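Long-range contact in beta-N-acetylhexosaminidase (Thermotoga neapolitana, PDB 5BZA), which probably hydrolyses terminal non-reducing N-acetyl-D-hexosamine residues from N-acetyl-beta-D-hexosaminides, as a member of glycosyl hydrolase family 3: residues B[37-42]-B[69-74]. Numbering follows the deposited sequence.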
ATOM      1  N   GLY B  37      -9.711   9.098  -8.693  1.00 12.64           N
ATOM      2  CA  GLY B  37     -10.060   8.690 -10.043  1.00 12.42           C
ATOM      3  C   GLY B  37      -8.868   8.008 -10.722  1.00 15.14           C
ATOM      4  O   GLY B  37      -9.037   7.153 -11.604  1.00 12.04           O
ATOM      5  N   VAL B  38      -7.658   8.464 -10.381  1.00 14.65           N
ATOM      6  CA  VAL B  38      -6.441   7.863 -10.884  1.00 12.45           C
ATOM      7  C   VAL B  38      -5.938   6.807  -9.905  1.00 12.59           C
ATOM      8  O   VAL B  38      -5.601   5.694 -10.310  1.00 10.64           O
ATOM      9  CB  VAL B  38      -5.366   8.906 -11.144  1.00 10.97           C
ATOM     10  CG1 VAL B  38      -4.003   8.225 -11.489  1.00 11.77           C
ATOM     11  CG2 VAL B  38      -5.808   9.791 -12.273  1.00 10.40           C
ATOM     12  N   LEU B  39      -5.895   7.143  -8.622  1.00 11.27           N
ATOM     13  CA  LEU B  39      -5.295   6.259  -7.619  1.00  9.94           C
ATOM     14  C   LEU B  39      -6.040   4.939  -7.500  1.00 13.84           C
ATOM     15  O   LEU B  39      -5.432   3.903  -7.219  1.00 11.98           O
ATOM     16  CB  LEU B  39      -5.254   6.949  -6.278  1.00 11.86           C
ATOM     17  CG  LEU B  39      -4.358   8.194  -6.324  1.00 14.36           C
ATOM     18  CD1 LEU B  39      -4.651   9.109  -5.139  1.00 16.06           C
ATOM     19  CD2 LEU B  39      -2.893   7.798  -6.291  1.00 12.63           C
ATOM     20  N   SER B  40      -7.350   4.940  -7.733  1.00 14.31           N
ATOM     21  CA  SER B  40      -8.080   3.678  -7.580  1.00 13.87           C
ATOM     22  C   SER B  40      -7.836   2.739  -8.761  1.00 13.17           C
ATOM     23  O   SER B  40      -8.252   1.598  -8.731  1.00  7.88           O
ATOM     24  CB  SER B  40      -9.579   3.921  -7.432  1.00 14.56           C
ATOM     25  OG  SER B  40     -10.089   4.566  -8.587  1.00 11.90           O
ATOM     26  N   LYS B  41      -7.220   3.245  -9.828  1.00 13.10           N
ATOM     27  CA  LYS B  41      -6.846   2.404 -10.958  1.00 13.37           C
ATOM     28  C   LYS B  41      -5.318   2.351 -11.043  1.00 11.12           C
ATOM     29  O   LYS B  41      -4.660   3.206 -11.657  1.00  9.74           O
ATOM     30  CB  LYS B  41      -7.481   2.911 -12.258  1.00 14.64           C
ATOM     31  CG  LYS B  41      -9.065   3.001 -12.261  1.00 13.94           C
ATOM     32  CD  LYS B  41      -9.507   3.572 -13.617  1.00 16.90           C
ATOM     33  CE  LYS B  41     -11.008   3.722 -13.766  1.00 16.20           C
ATOM     34  NZ  LYS B  41     -11.738   2.743 -12.913  1.00 20.09           N
ATOM     35  N   GLU B  42      -4.752   1.362 -10.356  1.00 13.19           N
ATOM     36  CA  GLU B  42      -3.300   1.310 -10.217  1.00 11.50           C
ATOM     37  C   GLU B  42      -2.585   1.356 -11.556  1.00 11.88           C
ATOM     38  O   GLU B  42      -1.567   2.031 -11.663  1.00 12.27           O
ATOM     39  CB  GLU B  42      -2.878   0.092  -9.426  1.00 10.81           C
ATOM     40  CG  GLU B  42      -1.381   0.087  -9.120  1.00 13.57           C
ATOM     41  CD  GLU B  42      -1.017  -1.005  -8.157  1.00 15.39           C
ATOM     42  OE1 GLU B  42      -1.195  -2.194  -8.526  1.00 19.38           O
ATOM     43  OE2 GLU B  42      -0.584  -0.676  -7.023  1.00 12.87           O
ATOM     44  N   LEU B  69      -9.594  11.189   5.625  1.00 13.95           N
ATOM     45  CA  LEU B  69      -9.182  11.265   4.207  1.00 12.59           C
ATOM     46  C   LEU B  69      -7.944  10.396   3.951  1.00 12.35           C
ATOM     47  O   LEU B  69      -6.814  10.787   4.264  1.00  9.35           O
ATOM     48  CB  LEU B  69      -8.868  12.702   3.780  1.00 14.31           C
ATOM     49  CG  LEU B  69     -10.001  13.603   3.315  1.00 14.12           C
ATOM     50  CD1 LEU B  69     -11.196  13.404   4.191  1.00 15.84           C
ATOM     51  CD2 LEU B  69      -9.592  15.084   3.394  1.00 16.23           C
ATOM     52  N   GLU B  70      -8.150   9.237   3.339  1.00 15.12           N
ATOM     53  CA  GLU B  70      -7.051   8.321   2.990  1.00 14.49           C
ATOM     54  C   GLU B  70      -7.286   7.912   1.538  1.00 13.93           C
ATOM     55  O   GLU B  70      -8.342   7.423   1.208  1.00 19.01           O
ATOM     56  CB  GLU B  70      -7.019   7.107   3.950  1.00 15.31           C
ATOM     57  CG  GLU B  70      -6.361   7.449   5.321  1.00 10.66           C
ATOM     58  CD  GLU B  70      -6.420   6.353   6.371  1.00 10.02           C
ATOM     59  OE1 GLU B  70      -7.297   5.469   6.256  1.00  9.71           O
ATOM     60  OE2 GLU B  70      -5.556   6.352   7.309  1.00 10.18           O
ATOM     61  N   VAL B  71      -6.319   8.159   0.665  1.00 14.10           N
ATOM     62  CA  VAL B  71      -6.503   7.885  -0.754  1.00 12.48           C
ATOM     63  C   VAL B  71      -5.429   6.924  -1.293  1.00 13.73           C
ATOM     64  O   VAL B  71      -5.576   6.376  -2.371  1.00  8.51           O
ATOM     65  CB  VAL B  71      -6.480   9.155  -1.548  1.00 11.29           C
ATOM     66  CG1 VAL B  71      -7.683  10.031  -1.134  1.00 12.24           C
ATOM     67  CG2 VAL B  71      -5.159   9.870  -1.322  1.00  9.40           C
ATOM     68  N   LEU B  72      -4.374   6.715  -0.512  1.00  9.86           N
ATOM     69  CA  LEU B  72      -3.273   5.853  -0.905  1.00  9.58           C
ATOM     70  C   LEU B  72      -3.394   4.503  -0.203  1.00  9.10           C
ATOM     71  O   LEU B  72      -3.226   4.397   1.014  1.00 10.03           O
ATOM     72  CB  LEU B  72      -1.930   6.498  -0.572  1.00  8.61           C
ATOM     73  CG  LEU B  72      -1.552   7.809  -1.263  1.00  8.79           C
ATOM     74  CD1 LEU B  72      -0.159   8.310  -0.838  1.00 13.03           C
ATOM     75  CD2 LEU B  72      -1.660   7.649  -2.786  1.00  8.13           C
ATOM     76  N   LYS B  73      -3.650   3.447  -0.982  1.00 11.31           N
ATOM     77  CA  LYS B  73      -3.777   2.143  -0.356  1.00 13.20           C
ATOM     78  C   LYS B  73      -2.422   1.673   0.174  1.00 13.25           C
ATOM     79  O   LYS B  73      -2.365   0.773   1.014  1.00 11.93           O
ATOM     80  CB  LYS B  73      -4.331   1.122  -1.318  1.00 13.13           C
ATOM     81  CG  LYS B  73      -3.345   0.651  -2.351  1.00 12.61           C
ATOM     82  CD  LYS B  73      -3.985  -0.471  -3.104  1.00 15.25           C
ATOM     83  CE  LYS B  73      -3.054  -1.098  -4.090  1.00 11.70           C
ATOM     84  NZ  LYS B  73      -3.860  -2.137  -4.762  1.00 15.13           N
ATOM     85  N   TYR B  74      -1.353   2.268  -0.363  1.00 11.46           N
ATOM     86  CA  TYR B  74       0.028   1.957   0.013  1.00 11.31           C
ATOM     87  C   TYR B  74       0.405   2.335   1.438  1.00 12.20           C
ATOM     88  O   TYR B  74       1.252   1.671   2.057  1.00 12.95           O
ATOM     89  CB  TYR B  74       0.950   2.661  -0.963  1.00  9.79           C
ATOM     90  CG  TYR B  74       0.464   2.467  -2.394  1.00 12.58           C
ATOM     91  CD1 TYR B  74       0.593   1.202  -3.037  1.00 10.65           C
ATOM     92  CD2 TYR B  74      -0.151   3.517  -3.099  1.00 10.58           C
ATOM     93  CE1 TYR B  74       0.128   1.017  -4.322  1.00 11.88           C
ATOM     94  CE2 TYR B  74      -0.591   3.340  -4.406  1.00 10.90           C
ATOM     95  CZ  TYR B  74      -0.458   2.086  -5.004  1.00  6.89           C
ATOM     96  OH  TYR B  74      -0.909   1.900  -6.283  1.00  8.65           O
TER
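One face of the Tyr-74 ring carries the Lys-73 side chain, whose CG sits 3.9 Å above the plane and over the ring centre; at the edge, in plane, comes the carboxylate of Glu-42, turned only 17° from the ring. Tyr-74 OH donates to Glu-42 OE2 at 2.7 Å, where OE2 receives it on its anti lone pair, the one pointing away from OE1. Glu-42 gets there with CG anti to its backbone N (chi1 -173°) and an extended chain. OE1 accepts from the backbone N of Ser-77 in the second subunit, so both carboxylate oxygens are held. Lys-73 CG takes the crowded position between backbone N and carbonyl carbon (chi1 75°); beyond it the chain runs extended, and NZ stops 4.2 Å from Glu-42 OE2, too long for a salt bridge but near enough that it may favour the charged carboxylate. An alanine at Glu-42 has no carboxylate to accept either bond, so the ring and the subunit contact would probably be held less firmly. Beside this polar pair, Leu-39 points at the loop and splits its methyls: CD2 meets Leu-72 CD2 at 3.7 Å, while CD1 lies 3.9 Å from Val-71 CG2. Phe-108 touches both leucines. In the TIM-barrel-type N-terminal domain of family 3, this packing joins two connections at the subunit interface: helix 36-39 running into helix 42-54, after strand 31-34, and the loop after strand 59-62.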